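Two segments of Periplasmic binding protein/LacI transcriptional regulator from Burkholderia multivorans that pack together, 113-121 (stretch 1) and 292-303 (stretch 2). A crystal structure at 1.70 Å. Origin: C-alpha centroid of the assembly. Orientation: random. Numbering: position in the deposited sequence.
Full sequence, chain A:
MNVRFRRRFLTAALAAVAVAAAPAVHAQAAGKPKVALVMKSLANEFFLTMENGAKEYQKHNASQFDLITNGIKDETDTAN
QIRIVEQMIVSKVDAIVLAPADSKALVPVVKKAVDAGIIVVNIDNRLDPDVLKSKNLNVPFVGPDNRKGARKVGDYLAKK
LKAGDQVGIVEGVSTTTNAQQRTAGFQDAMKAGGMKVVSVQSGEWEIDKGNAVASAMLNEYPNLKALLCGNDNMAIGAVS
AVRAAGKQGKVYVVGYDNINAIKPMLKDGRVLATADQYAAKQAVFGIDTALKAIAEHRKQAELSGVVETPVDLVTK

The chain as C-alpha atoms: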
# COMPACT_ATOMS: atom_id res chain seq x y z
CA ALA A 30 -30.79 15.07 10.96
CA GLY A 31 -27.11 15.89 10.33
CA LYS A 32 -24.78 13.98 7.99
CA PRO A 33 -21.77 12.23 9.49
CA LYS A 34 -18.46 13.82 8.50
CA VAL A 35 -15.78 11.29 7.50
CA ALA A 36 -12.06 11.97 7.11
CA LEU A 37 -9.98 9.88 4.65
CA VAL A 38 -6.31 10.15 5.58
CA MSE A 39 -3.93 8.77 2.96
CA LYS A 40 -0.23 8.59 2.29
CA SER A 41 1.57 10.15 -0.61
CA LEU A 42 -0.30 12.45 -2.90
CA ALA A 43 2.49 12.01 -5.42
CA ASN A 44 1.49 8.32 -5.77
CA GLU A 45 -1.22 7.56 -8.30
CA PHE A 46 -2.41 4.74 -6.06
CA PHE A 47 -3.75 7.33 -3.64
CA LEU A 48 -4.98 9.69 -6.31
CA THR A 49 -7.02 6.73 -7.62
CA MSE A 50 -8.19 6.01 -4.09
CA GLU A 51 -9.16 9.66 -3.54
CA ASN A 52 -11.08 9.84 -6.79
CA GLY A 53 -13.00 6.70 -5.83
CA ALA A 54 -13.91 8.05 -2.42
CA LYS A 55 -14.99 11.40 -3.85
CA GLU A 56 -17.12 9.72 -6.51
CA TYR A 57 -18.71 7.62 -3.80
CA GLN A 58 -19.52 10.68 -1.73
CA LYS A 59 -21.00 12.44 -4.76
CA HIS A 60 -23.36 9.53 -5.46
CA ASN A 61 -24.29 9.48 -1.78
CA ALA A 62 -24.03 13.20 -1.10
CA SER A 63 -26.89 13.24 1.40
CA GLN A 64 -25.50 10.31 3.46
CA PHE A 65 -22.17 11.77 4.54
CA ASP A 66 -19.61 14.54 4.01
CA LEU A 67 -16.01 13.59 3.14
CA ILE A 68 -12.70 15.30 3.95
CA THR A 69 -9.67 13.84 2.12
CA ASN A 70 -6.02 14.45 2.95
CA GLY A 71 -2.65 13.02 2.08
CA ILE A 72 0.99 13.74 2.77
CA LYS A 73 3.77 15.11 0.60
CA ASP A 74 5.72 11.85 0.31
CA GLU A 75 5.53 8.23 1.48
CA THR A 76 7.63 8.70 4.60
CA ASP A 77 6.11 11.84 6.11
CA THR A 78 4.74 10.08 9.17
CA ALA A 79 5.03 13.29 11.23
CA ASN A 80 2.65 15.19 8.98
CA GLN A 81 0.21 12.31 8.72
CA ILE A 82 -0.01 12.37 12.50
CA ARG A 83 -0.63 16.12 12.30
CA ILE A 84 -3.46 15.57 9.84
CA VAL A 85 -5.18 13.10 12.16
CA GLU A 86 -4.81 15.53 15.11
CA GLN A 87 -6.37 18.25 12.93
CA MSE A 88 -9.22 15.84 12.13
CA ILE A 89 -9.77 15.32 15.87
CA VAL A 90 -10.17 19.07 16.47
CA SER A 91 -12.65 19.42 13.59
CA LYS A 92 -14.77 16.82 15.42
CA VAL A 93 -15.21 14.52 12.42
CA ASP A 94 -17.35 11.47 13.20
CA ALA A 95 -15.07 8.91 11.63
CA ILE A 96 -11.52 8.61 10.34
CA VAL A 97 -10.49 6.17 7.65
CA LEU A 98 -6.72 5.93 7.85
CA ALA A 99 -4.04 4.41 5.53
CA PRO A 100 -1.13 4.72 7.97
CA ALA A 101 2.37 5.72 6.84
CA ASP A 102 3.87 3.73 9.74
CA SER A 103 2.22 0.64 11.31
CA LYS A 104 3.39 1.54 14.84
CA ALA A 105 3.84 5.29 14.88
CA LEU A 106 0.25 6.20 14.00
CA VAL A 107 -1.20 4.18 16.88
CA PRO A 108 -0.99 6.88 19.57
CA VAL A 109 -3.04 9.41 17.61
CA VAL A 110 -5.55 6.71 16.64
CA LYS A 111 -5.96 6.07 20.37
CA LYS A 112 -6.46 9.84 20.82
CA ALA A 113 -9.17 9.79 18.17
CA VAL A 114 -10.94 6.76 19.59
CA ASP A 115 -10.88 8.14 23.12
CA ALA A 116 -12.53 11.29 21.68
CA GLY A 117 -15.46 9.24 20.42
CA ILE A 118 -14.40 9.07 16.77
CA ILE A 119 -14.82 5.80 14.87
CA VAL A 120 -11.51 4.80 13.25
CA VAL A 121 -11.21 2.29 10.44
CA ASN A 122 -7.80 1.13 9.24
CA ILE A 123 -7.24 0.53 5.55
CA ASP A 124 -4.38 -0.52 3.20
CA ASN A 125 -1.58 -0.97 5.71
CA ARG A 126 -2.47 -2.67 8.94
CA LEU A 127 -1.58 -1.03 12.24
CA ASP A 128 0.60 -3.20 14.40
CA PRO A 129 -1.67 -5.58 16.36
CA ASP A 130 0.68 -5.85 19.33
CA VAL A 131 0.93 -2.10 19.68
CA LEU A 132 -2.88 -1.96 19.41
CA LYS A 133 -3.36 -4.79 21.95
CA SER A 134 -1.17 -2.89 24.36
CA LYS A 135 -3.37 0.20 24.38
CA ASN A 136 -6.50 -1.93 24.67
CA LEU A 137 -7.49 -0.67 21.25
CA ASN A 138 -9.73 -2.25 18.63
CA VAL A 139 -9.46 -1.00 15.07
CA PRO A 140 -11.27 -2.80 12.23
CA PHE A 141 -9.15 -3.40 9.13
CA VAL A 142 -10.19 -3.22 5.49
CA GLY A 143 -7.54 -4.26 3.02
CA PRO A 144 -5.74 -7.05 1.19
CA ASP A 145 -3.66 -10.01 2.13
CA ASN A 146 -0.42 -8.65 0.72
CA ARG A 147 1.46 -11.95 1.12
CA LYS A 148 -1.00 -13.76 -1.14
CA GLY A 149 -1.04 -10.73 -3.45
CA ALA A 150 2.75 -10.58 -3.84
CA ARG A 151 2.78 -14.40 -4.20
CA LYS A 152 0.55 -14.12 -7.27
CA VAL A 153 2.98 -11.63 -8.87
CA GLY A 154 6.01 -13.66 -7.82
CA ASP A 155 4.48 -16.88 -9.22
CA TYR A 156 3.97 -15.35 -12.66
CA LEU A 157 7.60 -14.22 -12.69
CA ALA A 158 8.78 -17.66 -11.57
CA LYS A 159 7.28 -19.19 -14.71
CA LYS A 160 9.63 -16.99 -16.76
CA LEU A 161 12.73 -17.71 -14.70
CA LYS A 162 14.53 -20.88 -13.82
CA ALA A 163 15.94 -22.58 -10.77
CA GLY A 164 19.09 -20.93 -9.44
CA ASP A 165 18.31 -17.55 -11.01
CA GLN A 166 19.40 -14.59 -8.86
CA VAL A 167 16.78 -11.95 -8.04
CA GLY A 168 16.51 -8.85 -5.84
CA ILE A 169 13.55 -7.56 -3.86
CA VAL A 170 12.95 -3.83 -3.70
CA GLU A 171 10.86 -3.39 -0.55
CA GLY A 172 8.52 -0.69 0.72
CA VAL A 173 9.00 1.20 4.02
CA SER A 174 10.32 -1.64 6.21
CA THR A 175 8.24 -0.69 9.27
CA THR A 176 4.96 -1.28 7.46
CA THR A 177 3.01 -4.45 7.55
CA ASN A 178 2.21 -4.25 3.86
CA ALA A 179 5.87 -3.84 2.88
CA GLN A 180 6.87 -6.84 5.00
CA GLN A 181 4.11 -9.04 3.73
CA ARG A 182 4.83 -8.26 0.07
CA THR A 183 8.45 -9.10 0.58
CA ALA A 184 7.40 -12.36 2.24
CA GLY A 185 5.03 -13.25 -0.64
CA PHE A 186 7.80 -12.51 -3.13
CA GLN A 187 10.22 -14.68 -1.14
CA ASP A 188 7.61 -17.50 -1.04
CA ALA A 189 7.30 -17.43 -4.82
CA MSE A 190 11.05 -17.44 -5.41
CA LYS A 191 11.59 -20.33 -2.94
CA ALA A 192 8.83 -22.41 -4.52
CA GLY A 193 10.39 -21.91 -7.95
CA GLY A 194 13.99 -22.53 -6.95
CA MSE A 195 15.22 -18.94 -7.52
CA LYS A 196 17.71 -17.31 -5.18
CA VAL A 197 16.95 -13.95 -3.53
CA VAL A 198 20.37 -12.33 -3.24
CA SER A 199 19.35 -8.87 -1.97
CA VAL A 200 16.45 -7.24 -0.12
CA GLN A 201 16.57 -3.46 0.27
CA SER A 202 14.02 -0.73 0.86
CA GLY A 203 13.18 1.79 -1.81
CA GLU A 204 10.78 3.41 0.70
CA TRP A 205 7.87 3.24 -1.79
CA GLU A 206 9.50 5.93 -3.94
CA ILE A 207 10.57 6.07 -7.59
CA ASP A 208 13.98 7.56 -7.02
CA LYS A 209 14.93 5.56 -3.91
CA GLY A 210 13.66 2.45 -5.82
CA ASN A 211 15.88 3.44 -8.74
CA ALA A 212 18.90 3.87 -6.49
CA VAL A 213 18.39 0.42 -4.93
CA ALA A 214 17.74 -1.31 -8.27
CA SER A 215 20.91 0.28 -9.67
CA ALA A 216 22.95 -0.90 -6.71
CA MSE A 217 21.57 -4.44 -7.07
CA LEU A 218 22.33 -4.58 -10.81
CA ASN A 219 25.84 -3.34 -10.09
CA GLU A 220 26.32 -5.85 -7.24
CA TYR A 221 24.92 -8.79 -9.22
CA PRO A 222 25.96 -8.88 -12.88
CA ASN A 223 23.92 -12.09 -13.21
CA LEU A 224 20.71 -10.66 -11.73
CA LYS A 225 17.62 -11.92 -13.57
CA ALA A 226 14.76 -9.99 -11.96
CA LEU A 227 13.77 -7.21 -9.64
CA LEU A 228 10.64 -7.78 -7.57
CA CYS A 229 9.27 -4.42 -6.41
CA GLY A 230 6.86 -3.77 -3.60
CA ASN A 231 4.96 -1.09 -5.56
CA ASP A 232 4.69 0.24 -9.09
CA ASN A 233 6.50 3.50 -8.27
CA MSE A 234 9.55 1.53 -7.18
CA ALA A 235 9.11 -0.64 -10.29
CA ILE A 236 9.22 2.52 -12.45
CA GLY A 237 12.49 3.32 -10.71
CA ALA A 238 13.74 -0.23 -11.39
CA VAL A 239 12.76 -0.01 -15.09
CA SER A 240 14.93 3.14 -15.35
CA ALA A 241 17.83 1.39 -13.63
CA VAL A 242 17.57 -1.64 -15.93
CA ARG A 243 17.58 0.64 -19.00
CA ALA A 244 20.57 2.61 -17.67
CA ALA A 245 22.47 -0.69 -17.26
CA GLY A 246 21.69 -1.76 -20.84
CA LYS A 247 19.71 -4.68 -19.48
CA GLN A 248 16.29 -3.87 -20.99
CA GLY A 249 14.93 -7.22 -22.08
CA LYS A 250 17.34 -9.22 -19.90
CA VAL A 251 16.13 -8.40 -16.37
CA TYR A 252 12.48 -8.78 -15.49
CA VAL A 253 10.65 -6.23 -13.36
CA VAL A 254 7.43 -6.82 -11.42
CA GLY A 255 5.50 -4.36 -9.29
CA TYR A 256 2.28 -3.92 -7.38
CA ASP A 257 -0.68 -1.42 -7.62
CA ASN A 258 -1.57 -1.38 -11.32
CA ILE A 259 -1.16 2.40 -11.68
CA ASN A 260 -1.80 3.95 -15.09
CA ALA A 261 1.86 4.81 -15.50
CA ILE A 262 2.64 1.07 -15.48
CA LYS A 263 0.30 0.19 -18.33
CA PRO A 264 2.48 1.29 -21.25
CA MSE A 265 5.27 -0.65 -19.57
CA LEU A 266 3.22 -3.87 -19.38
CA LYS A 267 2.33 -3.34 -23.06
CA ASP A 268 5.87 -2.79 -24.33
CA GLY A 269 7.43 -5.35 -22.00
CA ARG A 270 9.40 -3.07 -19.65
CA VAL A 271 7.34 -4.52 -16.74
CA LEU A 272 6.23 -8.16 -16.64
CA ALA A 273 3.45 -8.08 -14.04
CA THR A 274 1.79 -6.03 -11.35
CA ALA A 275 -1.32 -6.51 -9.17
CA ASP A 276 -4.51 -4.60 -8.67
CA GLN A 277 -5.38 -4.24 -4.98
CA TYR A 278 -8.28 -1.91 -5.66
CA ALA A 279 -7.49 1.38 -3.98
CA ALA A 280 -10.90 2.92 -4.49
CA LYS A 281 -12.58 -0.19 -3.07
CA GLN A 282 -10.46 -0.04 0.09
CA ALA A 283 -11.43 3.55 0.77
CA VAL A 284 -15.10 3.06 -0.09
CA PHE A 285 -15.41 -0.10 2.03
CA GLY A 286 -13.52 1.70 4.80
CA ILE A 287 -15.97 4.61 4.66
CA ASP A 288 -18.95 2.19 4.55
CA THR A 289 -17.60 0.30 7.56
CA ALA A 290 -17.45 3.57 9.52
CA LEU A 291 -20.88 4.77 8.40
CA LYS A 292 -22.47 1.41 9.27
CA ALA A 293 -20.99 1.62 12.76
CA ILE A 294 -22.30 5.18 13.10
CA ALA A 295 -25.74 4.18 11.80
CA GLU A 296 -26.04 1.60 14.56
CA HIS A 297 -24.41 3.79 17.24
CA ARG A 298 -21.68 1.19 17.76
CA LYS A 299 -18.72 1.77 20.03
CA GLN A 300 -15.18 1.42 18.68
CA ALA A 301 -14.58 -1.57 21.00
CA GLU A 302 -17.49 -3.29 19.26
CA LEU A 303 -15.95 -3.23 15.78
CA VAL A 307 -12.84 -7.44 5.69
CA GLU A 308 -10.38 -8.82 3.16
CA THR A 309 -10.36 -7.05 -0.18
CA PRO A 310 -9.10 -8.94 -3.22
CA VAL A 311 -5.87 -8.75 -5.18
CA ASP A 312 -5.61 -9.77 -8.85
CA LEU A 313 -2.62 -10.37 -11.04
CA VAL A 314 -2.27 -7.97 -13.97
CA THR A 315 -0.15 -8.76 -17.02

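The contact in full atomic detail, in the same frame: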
# COMPACT_ATOMS: atom_id res chain seq x y z
N ALA A 113 -7.92 9.67 18.91
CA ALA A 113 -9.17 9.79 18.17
C ALA A 113 -10.26 8.92 18.77
O ALA A 113 -11.39 9.36 18.93
CB ALA A 113 -8.94 9.40 16.69
N VAL A 114 -9.92 7.68 19.11
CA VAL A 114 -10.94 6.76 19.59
C VAL A 114 -11.44 7.21 20.95
O VAL A 114 -12.65 7.19 21.21
CB VAL A 114 -10.41 5.31 19.63
CG1 VAL A 114 -11.28 4.41 20.49
CG2 VAL A 114 -10.35 4.76 18.21
N ASP A 115 -10.52 7.64 21.80
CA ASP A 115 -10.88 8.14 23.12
C ASP A 115 -11.77 9.40 23.03
O ASP A 115 -12.49 9.73 23.98
CB ASP A 115 -9.62 8.43 23.95
CG ASP A 115 -8.90 7.15 24.41
OD1 ASP A 115 -9.52 6.07 24.40
OD2 ASP A 115 -7.72 7.24 24.81
N ALA A 116 -11.72 10.09 21.89
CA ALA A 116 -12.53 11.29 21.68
C ALA A 116 -13.85 10.97 20.99
O ALA A 116 -14.57 11.86 20.53
CB ALA A 116 -11.76 12.32 20.86
N GLY A 117 -14.16 9.68 20.89
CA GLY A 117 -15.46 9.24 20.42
C GLY A 117 -15.56 9.12 18.91
O GLY A 117 -16.65 8.95 18.37
N ILE A 118 -14.42 9.21 18.22
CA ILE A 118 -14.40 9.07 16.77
C ILE A 118 -14.25 7.59 16.40
O ILE A 118 -13.50 6.86 17.04
CB ILE A 118 -13.24 9.90 16.16
CG1 ILE A 118 -13.41 11.38 16.54
CG2 ILE A 118 -13.17 9.72 14.65
CD1 ILE A 118 -12.27 12.28 16.09
N ILE A 119 -14.97 7.15 15.38
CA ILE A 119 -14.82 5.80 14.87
C ILE A 119 -13.61 5.83 13.94
O ILE A 119 -13.54 6.66 13.05
CB ILE A 119 -16.11 5.31 14.14
CG1 ILE A 119 -17.28 5.22 15.15
CG2 ILE A 119 -15.91 3.95 13.44
CD1 ILE A 119 -17.04 4.23 16.29
N VAL A 120 -12.66 4.94 14.16
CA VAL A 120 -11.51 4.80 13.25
C VAL A 120 -11.52 3.46 12.58
O VAL A 120 -11.65 2.44 13.24
CB VAL A 120 -10.19 4.98 14.01
CG1 VAL A 120 -9.00 4.86 13.07
CG2 VAL A 120 -10.19 6.31 14.78
N VAL A 121 -11.34 3.47 11.26
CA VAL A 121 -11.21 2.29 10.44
C VAL A 121 -9.86 2.39 9.76
O VAL A 121 -9.49 3.45 9.28
CB VAL A 121 -12.31 2.20 9.39
CG1 VAL A 121 -12.15 0.97 8.54
CG2 VAL A 121 -13.71 2.19 10.06
N LYS A 292 -21.61 2.45 8.74
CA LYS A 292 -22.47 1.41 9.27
C LYS A 292 -22.40 1.39 10.80
O LYS A 292 -23.42 1.30 11.50
CB LYS A 292 -22.08 0.06 8.66
CG LYS A 292 -22.56 -0.04 7.21
CD LYS A 292 -22.32 -1.40 6.61
CE LYS A 292 -22.95 -1.48 5.22
NZ LYS A 292 -22.72 -2.81 4.59
N ALA A 293 -21.19 1.55 11.32
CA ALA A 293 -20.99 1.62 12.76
C ALA A 293 -21.75 2.81 13.31
O ALA A 293 -22.48 2.70 14.29
CB ALA A 293 -19.51 1.71 13.10
N ILE A 294 -21.63 3.95 12.64
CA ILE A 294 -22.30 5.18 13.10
C ILE A 294 -23.82 5.04 13.02
O ILE A 294 -24.55 5.53 13.91
CB ILE A 294 -21.85 6.40 12.27
CG1 ILE A 294 -20.39 6.74 12.60
CG2 ILE A 294 -22.76 7.60 12.50
CD1 ILE A 294 -19.75 7.74 11.66
N ALA A 295 -24.30 4.37 11.98
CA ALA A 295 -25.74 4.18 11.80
C ALA A 295 -26.35 3.40 12.97
O ALA A 295 -27.51 3.62 13.37
CB ALA A 295 -26.03 3.46 10.47
N GLU A 296 -25.55 2.49 13.53
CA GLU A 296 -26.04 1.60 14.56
C GLU A 296 -25.56 2.05 15.94
O GLU A 296 -25.75 1.33 16.93
CB GLU A 296 -25.60 0.15 14.27
CG GLU A 296 -26.23 -0.47 12.99
CD GLU A 296 -25.84 -1.92 12.77
OE1 GLU A 296 -24.96 -2.42 13.51
OE2 GLU A 296 -26.40 -2.57 11.87
N HIS A 297 -24.95 3.23 16.00
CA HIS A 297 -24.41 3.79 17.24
C HIS A 297 -23.47 2.83 17.96
O HIS A 297 -23.49 2.75 19.20
CB HIS A 297 -25.56 4.20 18.17
CG HIS A 297 -26.46 5.25 17.59
ND1 HIS A 297 -26.15 6.59 17.61
CD2 HIS A 297 -27.66 5.15 16.95
CE1 HIS A 297 -27.12 7.27 17.02
NE2 HIS A 297 -28.04 6.42 16.61
N ARG A 298 -22.63 2.13 17.20
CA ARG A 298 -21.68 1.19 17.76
C ARG A 298 -20.51 1.90 18.39
O ARG A 298 -20.12 2.97 17.93
CB ARG A 298 -21.12 0.24 16.70
CG ARG A 298 -22.15 -0.55 15.94
CD ARG A 298 -22.70 -1.66 16.79
NE ARG A 298 -23.79 -2.34 16.11
CZ ARG A 298 -24.55 -3.28 16.65
NH1 ARG A 298 -24.34 -3.66 17.91
NH2 ARG A 298 -25.52 -3.84 15.95
N LYS A 299 -19.95 1.29 19.42
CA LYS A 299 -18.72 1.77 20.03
C LYS A 299 -17.51 1.16 19.34
O LYS A 299 -17.57 0.01 18.88
CB LYS A 299 -18.67 1.43 21.51
CG LYS A 299 -19.83 1.96 22.29
CD LYS A 299 -19.71 1.56 23.75
CE LYS A 299 -20.78 2.24 24.60
NZ LYS A 299 -20.72 3.72 24.46
N GLN A 300 -16.42 1.91 19.28
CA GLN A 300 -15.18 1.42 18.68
C GLN A 300 -14.82 -0.01 19.12
O GLN A 300 -14.45 -0.85 18.29
CB GLN A 300 -14.04 2.36 19.03
CG GLN A 300 -12.72 2.00 18.35
CD GLN A 300 -12.75 2.31 16.85
OE1 GLN A 300 -13.44 3.24 16.41
NE2 GLN A 300 -12.00 1.55 16.08
N ALA A 301 -14.93 -0.27 20.42
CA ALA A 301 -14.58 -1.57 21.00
C ALA A 301 -15.40 -2.71 20.38
O ALA A 301 -14.98 -3.86 20.39
CB ALA A 301 -14.79 -1.54 22.50
N GLU A 302 -16.55 -2.35 19.84
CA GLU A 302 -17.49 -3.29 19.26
C GLU A 302 -17.13 -3.76 17.85
O GLU A 302 -17.67 -4.74 17.37
CB GLU A 302 -18.88 -2.63 19.21
CG GLU A 302 -19.95 -3.36 19.92
CD GLU A 302 -21.24 -2.57 19.95
OE1 GLU A 302 -21.18 -1.32 20.06
OE2 GLU A 302 -22.32 -3.19 19.86
N LEU A 303 -16.22 -3.04 17.20
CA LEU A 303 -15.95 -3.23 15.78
C LEU A 303 -14.86 -4.27 15.52
O LEU A 303 -15.14 -5.47 15.59
CB LEU A 303 -15.55 -1.90 15.17
CG LEU A 303 -16.56 -0.78 15.46
CD1 LEU A 303 -16.09 0.53 14.83
CD2 LEU A 303 -17.97 -1.15 15.00

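A side-chain amide can pair with the backbone of a strand residue, because it offers an acceptor and a donor side by side. Gln-300 illustrates this. Gln-300 OE1 accepts a hydrogen bond from Val-120 N (2.9 Å, N-H...O angle 162°), and Gln-300 NE2 donates one to Val-120 O (3.0 Å, 166°). Both bonds are nearly straight, so a single amide satisfies the NH and the CO of one strand residue. The side chain reaches the strand with chi1 t and chi2 p, and its aliphatic part is used as well: Gln-300 CG lies 3.5 Å from Val-114 CG1, on the helix that precedes the strand.

Around this polar clamp the packing centres on Ile-119. Its CA-to-CB bond points sideways, yet with both chi angles m the end of the side chain comes nearer to the other stretch. Ile-119 CG2 sits 3.7 Å from Leu-303 CD1 and 4.3 Å from Ala-293 CB, Ile-119 CG1 lies 4.3 Å from Ile-294 CG1, and Ile-119 CD1 approaches Arg-298 O at 3.7 Å.

Farther out, the loop leading into the 3-10 segment carries its own polar network: Arg-298 forms salt bridges to Glu-296 (NE to OE1, 2.9 Å) and Glu-302 (NH1 to OE2, 2.8 Å), and the backbone Lys-299 N donates a hydrogen bond to Glu-302 OE1 (3.0 Å).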